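Local coordinates for uncharacterized protein (Legionella pneumophila subsp. pneumophila, PDB 5DGG) that is of unknown function but, as the central domain of a longer LupA-family protein in the CA peptidase clan, probably plays a part in metaeffector activity, at residues A80-P91 with L114-P125. Numbering follows the deposited sequence.
Sequences AYDLELFDPYGP and LVNIRHTGPKHP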
ATOM      1  N   ALA A  80     -14.046  12.576  -9.323  1.00 47.01           N
ATOM      2  CA  ALA A  80     -13.581  12.070  -8.021  1.00 40.99           C
ATOM      3  C   ALA A  80     -12.461  10.991  -8.081  1.00 36.63           C
ATOM      4  O   ALA A  80     -12.293  10.300  -9.062  1.00 44.18           O
ATOM      5  CB  ALA A  80     -14.759  11.600  -7.166  1.00 43.04           C
ATOM      6  N   TYR A  81     -11.695  10.918  -6.993  1.00 30.37           N
ATOM      7  CA  TYR A  81     -10.590  10.047  -6.807  1.00 25.78           C
ATOM      8  C   TYR A  81     -11.114   8.798  -6.084  1.00 26.75           C
ATOM      9  O   TYR A  81     -11.857   8.944  -5.105  1.00 25.69           O
ATOM     10  CB  TYR A  81      -9.598  10.728  -5.890  1.00 26.58           C
ATOM     11  CG  TYR A  81      -9.046  12.077  -6.393  1.00 26.88           C
ATOM     12  CD1 TYR A  81      -7.846  12.138  -7.073  1.00 27.70           C
ATOM     13  CD2 TYR A  81      -9.706  13.261  -6.149  1.00 30.23           C
ATOM     14  CE1 TYR A  81      -7.330  13.341  -7.560  1.00 28.40           C
ATOM     15  CE2 TYR A  81      -9.183  14.485  -6.618  1.00 32.87           C
ATOM     16  CZ  TYR A  81      -7.991  14.502  -7.340  1.00 31.44           C
ATOM     17  OH  TYR A  81      -7.496  15.707  -7.803  1.00 33.28           O
ATOM     18  N   ASP A  82     -10.726   7.609  -6.547  1.00 24.12           N
ATOM     19  CA  ASP A  82     -11.008   6.358  -5.870  1.00 23.95           C
ATOM     20  C   ASP A  82      -9.935   6.103  -4.877  1.00 23.48           C
ATOM     21  O   ASP A  82      -8.747   6.150  -5.214  1.00 23.14           O
ATOM     22  CB  ASP A  82     -11.074   5.174  -6.871  1.00 26.30           C
ATOM     23  CG  ASP A  82     -12.456   4.903  -7.395  1.00 32.40           C
ATOM     24  OD1 ASP A  82     -13.307   5.833  -7.374  1.00 32.90           O
ATOM     25  OD2 ASP A  82     -12.697   3.723  -7.832  1.00 38.63           O
ATOM     26  N   LEU A  83     -10.311   5.814  -3.646  1.00 21.48           N
ATOM     27  CA  LEU A  83      -9.370   5.567  -2.611  1.00 21.21           C
ATOM     28  C   LEU A  83      -9.630   4.172  -1.977  1.00 20.92           C
ATOM     29  O   LEU A  83     -10.641   3.968  -1.270  1.00 21.37           O
ATOM     30  CB  LEU A  83      -9.560   6.656  -1.578  1.00 24.88           C
ATOM     31  CG  LEU A  83      -8.641   6.620  -0.412  1.00 28.14           C
ATOM     32  CD1 LEU A  83      -7.214   6.907  -0.889  1.00 30.37           C
ATOM     33  CD2 LEU A  83      -9.138   7.572   0.682  1.00 32.47           C
ATOM     34  N   GLU A  84      -8.784   3.217  -2.274  1.00 18.82           N
ATOM     35  CA  GLU A  84      -8.920   1.874  -1.697  1.00 21.05           C
ATOM     36  C   GLU A  84      -8.052   1.767  -0.456  1.00 20.77           C
ATOM     37  O   GLU A  84      -6.850   2.075  -0.504  1.00 21.20           O
ATOM     38  CB  GLU A  84      -8.494   0.804  -2.698  1.00 20.51           C
ATOM     39  CG  GLU A  84      -8.437  -0.578  -2.090  1.00 23.37           C
ATOM     40  CD  GLU A  84      -8.023  -1.703  -3.044  1.00 26.41           C
ATOM     41  OE1 GLU A  84      -7.828  -1.436  -4.258  1.00 26.03           O
ATOM     42  OE2 GLU A  84      -7.828  -2.852  -2.549  1.00 25.28           O
ATOM     43  N   LEU A  85      -8.656   1.360   0.642  1.00 20.09           N
ATOM     44  CA  LEU A  85      -7.981   1.164   1.906  1.00 20.52           C
ATOM     45  C   LEU A  85      -7.945  -0.295   2.269  1.00 20.44           C
ATOM     46  O   LEU A  85      -8.985  -0.889   2.524  1.00 21.21           O
ATOM     47  CB  LEU A  85      -8.700   1.975   2.992  1.00 23.36           C
ATOM     48  CG  LEU A  85      -8.878   3.476   2.727  1.00 25.49           C
ATOM     49  CD1 LEU A  85      -9.630   4.216   3.861  1.00 25.89           C
ATOM     50  CD2 LEU A  85      -7.562   4.146   2.458  1.00 27.27           C
ATOM     51  N   PHE A  86      -6.753  -0.905   2.204  1.00 20.58           N
ATOM     52  CA  PHE A  86      -6.544  -2.363   2.327  1.00 20.98           C
ATOM     53  C   PHE A  86      -6.004  -2.703   3.716  1.00 20.60           C
ATOM     54  O   PHE A  86      -5.009  -2.154   4.152  1.00 19.24           O
ATOM     55  CB  PHE A  86      -5.555  -2.848   1.257  1.00 21.18           C
ATOM     56  CG  PHE A  86      -5.068  -4.249   1.441  1.00 21.56           C
ATOM     57  CD1 PHE A  86      -5.840  -5.319   1.045  1.00 21.86           C
ATOM     58  CD2 PHE A  86      -3.827  -4.489   2.025  1.00 22.29           C
ATOM     59  CE1 PHE A  86      -5.375  -6.615   1.198  1.00 23.05           C
ATOM     60  CE2 PHE A  86      -3.357  -5.766   2.162  1.00 23.29           C
ATOM     61  CZ  PHE A  86      -4.133  -6.840   1.733  1.00 23.06           C
ATOM     62  N   ASP A  87      -6.686  -3.603   4.399  1.00 21.19           N
ATOM     63  CA  ASP A  87      -6.198  -4.109   5.661  1.00 23.09           C
ATOM     64  C   ASP A  87      -5.998  -5.636   5.539  1.00 22.66           C
ATOM     65  O   ASP A  87      -6.937  -6.373   5.194  1.00 22.59           O
ATOM     66  CB  ASP A  87      -7.235  -3.768   6.714  1.00 23.77           C
ATOM     67  CG  ASP A  87      -6.798  -4.124   8.112  1.00 25.26           C
ATOM     68  OD1 ASP A  87      -6.131  -5.156   8.304  1.00 26.03           O
ATOM     69  OD2 ASP A  87      -7.165  -3.379   9.046  1.00 28.64           O
ATOM     70  N   PRO A  88      -4.764  -6.130   5.795  1.00 23.19           N
ATOM     71  CA  PRO A  88      -4.482  -7.562   5.737  1.00 25.11           C
ATOM     72  C   PRO A  88      -5.483  -8.437   6.517  1.00 26.45           C
ATOM     73  O   PRO A  88      -5.679  -9.611   6.156  1.00 29.15           O
ATOM     74  CB  PRO A  88      -3.095  -7.652   6.361  1.00 24.57           C
ATOM     75  CG  PRO A  88      -2.467  -6.357   5.991  1.00 23.87           C
ATOM     76  CD  PRO A  88      -3.560  -5.360   6.087  1.00 23.30           C
ATOM     77  N   TYR A  89      -6.123  -7.902   7.542  1.00 27.46           N
ATOM     78  CA  TYR A  89      -7.036  -8.741   8.385  1.00 30.63           C
ATOM     79  C   TYR A  89      -8.394  -8.876   7.741  1.00 33.49           C
ATOM     80  O   TYR A  89      -9.129  -9.811   8.031  1.00 30.21           O
ATOM     81  CB  TYR A  89      -7.254  -8.182   9.792  1.00 32.26           C
ATOM     82  CG  TYR A  89      -6.185  -8.489  10.816  1.00 32.37           C
ATOM     83  CD1 TYR A  89      -4.896  -8.828  10.450  1.00 30.32           C
ATOM     84  CD2 TYR A  89      -6.469  -8.384  12.171  1.00 35.89           C
ATOM     85  CE1 TYR A  89      -3.899  -9.007  11.408  1.00 32.45           C
ATOM     86  CE2 TYR A  89      -5.496  -8.616  13.138  1.00 36.45           C
ATOM     87  CZ  TYR A  89      -4.216  -8.940  12.752  1.00 34.62           C
ATOM     88  OH  TYR A  89      -3.243  -9.153  13.712  1.00 35.43           O
ATOM     89  N   GLY A  90      -8.728  -7.941   6.865  1.00 30.23           N
ATOM     90  CA  GLY A  90     -10.030  -7.932   6.231  1.00 29.96           C
ATOM     91  C   GLY A  90     -10.521  -6.507   6.158  1.00 29.18           C
ATOM     92  O   GLY A  90      -9.980  -5.627   6.828  1.00 26.65           O
ATOM     93  N   PRO A  91     -11.561  -6.254   5.347  1.00 29.20           N
ATOM     94  CA  PRO A  91     -11.942  -4.843   5.105  1.00 28.89           C
ATOM     95  C   PRO A  91     -12.398  -4.024   6.320  1.00 30.36           C
ATOM     96  O   PRO A  91     -12.133  -2.824   6.370  1.00 28.38           O
ATOM     97  CB  PRO A  91     -13.054  -4.948   4.068  1.00 29.76           C
ATOM     98  CG  PRO A  91     -13.583  -6.344   4.196  1.00 30.99           C
ATOM     99  CD  PRO A  91     -12.439  -7.212   4.661  1.00 29.98           C
ATOM    100  N   LEU A 114     -14.823  14.774  -3.065  1.00 32.36           N
ATOM    101  CA  LEU A 114     -14.230  14.235  -4.278  1.00 33.02           C
ATOM    102  C   LEU A 114     -13.500  12.932  -4.019  1.00 32.04           C
ATOM    103  O   LEU A 114     -12.634  12.570  -4.811  1.00 30.92           O
ATOM    104  CB  LEU A 114     -13.217  15.216  -4.880  1.00 36.00           C
ATOM    105  CG  LEU A 114     -13.793  16.497  -5.469  1.00 40.22           C
ATOM    106  CD1 LEU A 114     -12.658  17.357  -5.993  1.00 42.72           C
ATOM    107  CD2 LEU A 114     -14.792  16.169  -6.570  1.00 43.83           C
ATOM    108  N   VAL A 115     -13.832  12.232  -2.940  1.00 27.24           N
ATOM    109  CA  VAL A 115     -13.118  11.000  -2.595  1.00 25.69           C
ATOM    110  C   VAL A 115     -14.135   9.852  -2.473  1.00 24.79           C
ATOM    111  O   VAL A 115     -15.166   9.977  -1.760  1.00 25.64           O
ATOM    112  CB  VAL A 115     -12.313  11.228  -1.309  1.00 25.81           C
ATOM    113  CG1 VAL A 115     -11.559   9.992  -0.848  1.00 25.19           C
ATOM    114  CG2 VAL A 115     -11.325  12.373  -1.519  1.00 26.53           C
ATOM    115  N   ASN A 116     -13.890   8.766  -3.188  1.00 23.43           N
ATOM    116  CA  ASN A 116     -14.724   7.545  -3.081  1.00 23.28           C
ATOM    117  C   ASN A 116     -14.001   6.486  -2.306  1.00 23.77           C
ATOM    118  O   ASN A 116     -13.102   5.856  -2.845  1.00 24.36           O
ATOM    119  CB  ASN A 116     -15.014   7.019  -4.472  1.00 24.08           C
ATOM    120  CG  ASN A 116     -15.617   8.068  -5.377  1.00 25.42           C
ATOM    121  OD1 ASN A 116     -16.498   8.805  -4.960  1.00 27.12           O
ATOM    122  ND2 ASN A 116     -15.209   8.077  -6.667  1.00 25.48           N
ATOM    123  N   ILE A 117     -14.317   6.307  -1.032  1.00 22.82           N
ATOM    124  CA  ILE A 117     -13.622   5.351  -0.199  1.00 23.86           C
ATOM    125  C   ILE A 117     -14.171   3.947  -0.379  1.00 24.69           C
ATOM    126  O   ILE A 117     -15.408   3.754  -0.447  1.00 26.56           O
ATOM    127  CB  ILE A 117     -13.769   5.719   1.296  1.00 26.27           C
ATOM    128  CG1 ILE A 117     -13.040   7.019   1.538  1.00 29.66           C
ATOM    129  CG2 ILE A 117     -13.217   4.634   2.205  1.00 25.50           C
ATOM    130  CD1 ILE A 117     -13.039   7.412   3.000  1.00 34.44           C
ATOM    131  N   ARG A 118     -13.283   2.964  -0.402  1.00 23.22           N
ATOM    132  CA  ARG A 118     -13.728   1.575  -0.222  1.00 25.80           C
ATOM    133  C   ARG A 118     -12.732   0.788   0.577  1.00 24.35           C
ATOM    134  O   ARG A 118     -11.515   1.029   0.461  1.00 21.94           O
ATOM    135  CB  ARG A 118     -13.996   0.942  -1.555  1.00 29.85           C
ATOM    136  CG  ARG A 118     -12.816   0.398  -2.261  1.00 32.53           C
ATOM    137  CD  ARG A 118     -13.223  -0.011  -3.667  1.00 36.67           C
ATOM    138  NE  ARG A 118     -13.119  -1.425  -3.808  1.00 41.51           N
ATOM    139  CZ  ARG A 118     -12.127  -2.043  -4.427  1.00 40.30           C
ATOM    140  NH1 ARG A 118     -12.177  -3.347  -4.498  1.00 43.27           N
ATOM    141  NH2 ARG A 118     -11.135  -1.373  -5.011  1.00 42.28           N
ATOM    142  N   HIS A 119     -13.234  -0.074   1.466  1.00 23.27           N
ATOM    143  CA  HIS A 119     -12.369  -0.885   2.325  1.00 23.38           C
ATOM    144  C   HIS A 119     -12.152  -2.231   1.676  1.00 24.33           C
ATOM    145  O   HIS A 119     -13.108  -2.791   1.158  1.00 23.81           O
ATOM    146  CB  HIS A 119     -13.027  -1.107   3.673  1.00 24.73           C
ATOM    147  CG  HIS A 119     -13.167   0.135   4.475  1.00 24.61           C
ATOM    148  ND1 HIS A 119     -14.065   0.256   5.508  1.00 24.29           N
ATOM    149  CD2 HIS A 119     -12.558   1.344   4.362  1.00 24.53           C
ATOM    150  CE1 HIS A 119     -13.972   1.463   6.041  1.00 24.97           C
ATOM    151  NE2 HIS A 119     -13.079   2.156   5.348  1.00 24.80           N
ATOM    152  N   THR A 120     -10.933  -2.762   1.702  1.00 23.62           N
ATOM    153  CA  THR A 120     -10.675  -4.097   1.157  1.00 25.01           C
ATOM    154  C   THR A 120      -9.807  -4.916   2.097  1.00 23.84           C
ATOM    155  O   THR A 120      -9.152  -4.399   2.993  1.00 22.61           O
ATOM    156  CB  THR A 120      -9.959  -4.048  -0.211  1.00 25.48           C
ATOM    157  OG1 THR A 120      -8.749  -3.343  -0.033  1.00 23.35           O
ATOM    158  CG2 THR A 120     -10.807  -3.353  -1.274  1.00 27.09           C
ATOM    159  N   GLY A 121      -9.822  -6.216   1.878  1.00 24.08           N
ATOM    160  CA  GLY A 121      -8.871  -7.148   2.515  1.00 24.58           C
ATOM    161  C   GLY A 121      -8.495  -8.249   1.506  1.00 25.50           C
ATOM    162  O   GLY A 121      -8.976  -8.264   0.405  1.00 26.90           O
ATOM    163  N   PRO A 122      -7.620  -9.172   1.887  1.00 26.56           N
ATOM    164  CA  PRO A 122      -7.191 -10.199   0.976  1.00 28.75           C
ATOM    165  C   PRO A 122      -8.134 -11.390   0.877  1.00 29.45           C
ATOM    166  O   PRO A 122      -8.977 -11.590   1.727  1.00 29.86           O
ATOM    167  CB  PRO A 122      -5.841 -10.665   1.578  1.00 29.41           C
ATOM    168  CG  PRO A 122      -6.022 -10.437   3.034  1.00 29.23           C
ATOM    169  CD  PRO A 122      -6.939  -9.254   3.189  1.00 27.46           C
ATOM    170  N   LYS A 123      -7.935 -12.181  -0.158  1.00 31.35           N
ATOM    171  CA  LYS A 123      -8.678 -13.453  -0.329  1.00 32.79           C
ATOM    172  C   LYS A 123      -8.408 -14.405   0.819  1.00 33.03           C
ATOM    173  O   LYS A 123      -9.334 -15.051   1.317  1.00 33.00           O
ATOM    174  CB  LYS A 123      -8.274 -14.140  -1.614  1.00 34.76           C
ATOM    175  CG  LYS A 123      -8.641 -13.359  -2.856  1.00 38.13           C
ATOM    176  CD  LYS A 123      -8.409 -14.174  -4.128  1.00 43.49           C
ATOM    177  CE  LYS A 123      -9.112 -13.491  -5.295  1.00 45.65           C
ATOM    178  NZ  LYS A 123      -8.449 -13.797  -6.586  1.00 48.57           N
ATOM    179  N   HIS A 124      -7.152 -14.476   1.261  1.00 31.51           N
ATOM    180  CA  HIS A 124      -6.752 -15.461   2.286  1.00 32.75           C
ATOM    181  C   HIS A 124      -6.039 -14.803   3.488  1.00 31.81           C
ATOM    182  O   HIS A 124      -4.827 -14.981   3.708  1.00 32.74           O
ATOM    183  CB  HIS A 124      -5.869 -16.565   1.659  1.00 32.95           C
ATOM    184  CG  HIS A 124      -6.354 -17.060   0.332  1.00 32.79           C
ATOM    185  ND1 HIS A 124      -7.416 -17.920   0.188  1.00 36.01           N
ATOM    186  CD2 HIS A 124      -5.910 -16.809  -0.920  1.00 34.76           C
ATOM    187  CE1 HIS A 124      -7.612 -18.177  -1.093  1.00 34.64           C
ATOM    188  NE2 HIS A 124      -6.694 -17.533  -1.784  1.00 35.28           N
ATOM    189  N   PRO A 125      -6.788 -14.050   4.296  1.00 32.24           N
ATOM    190  CA  PRO A 125      -6.170 -13.361   5.417  1.00 33.98           C
ATOM    191  C   PRO A 125      -5.686 -14.353   6.455  1.00 35.77           C
ATOM    192  O   PRO A 125      -6.276 -15.433   6.591  1.00 35.48           O
ATOM    193  CB  PRO A 125      -7.312 -12.540   5.996  1.00 34.17           C
ATOM    194  CG  PRO A 125      -8.538 -13.266   5.597  1.00 34.20           C
ATOM    195  CD  PRO A 125      -8.234 -13.828   4.247  1.00 33.70           C
TER
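Glu84 reaches across to Thr120 and Arg118 where strands 81-86 and 115-120 run parallel, the two strands of a beta-alpha-beta unit whose crossover is helix 98-108. Strand 115-120 forms one edge of the mixed sheet. Backbone bonds link the pair from Tyr81 N to Leu114 O (2.9 Å) through to Asp87 N and Thr120 O, one residue past the end of strand 81-86.

Glu84 carries the contact on one face of the sheet. Its CB lies 4.1 Å from Arg118 NH2, and CG, anti to the backbone N (chi1 172°), passes 3.5 Å from Thr120 OG1. The extended chain then brings the carboxylate across the Thr120 side chain at about a right angle, CD 3.7 Å from Thr120 CG2: OE2 takes the hydroxyl hydrogen of OG1 on its anti lone pair at 2.7 Å, while OE1 makes a long salt bridge of 3.4 Å to Arg118 NH2, the carboxylate and guanidinium planes turned 50° apart. Tyr139 OH also bonds OE2 and Lys143 pairs with OE1, so both oxygens of this buried acid are held from helix 132-146 as well, which probably favours its charged form.

Leu83, Leu85, Val115 and Ile117 point to the other face, against helix 98-108; Leu83 CD2 meets Val115 CG1 at 3.7 Å. At the far end of the strands the Phe86 ring stacks on Tyr139 and brings CE1 to 3.7 Å from Pro122 CD. Near their start, on the Glu84 face, Asn116 ND2 gives Asp82 OD1 a nearly straight hydrogen bond (166°) lying in its own amide plane.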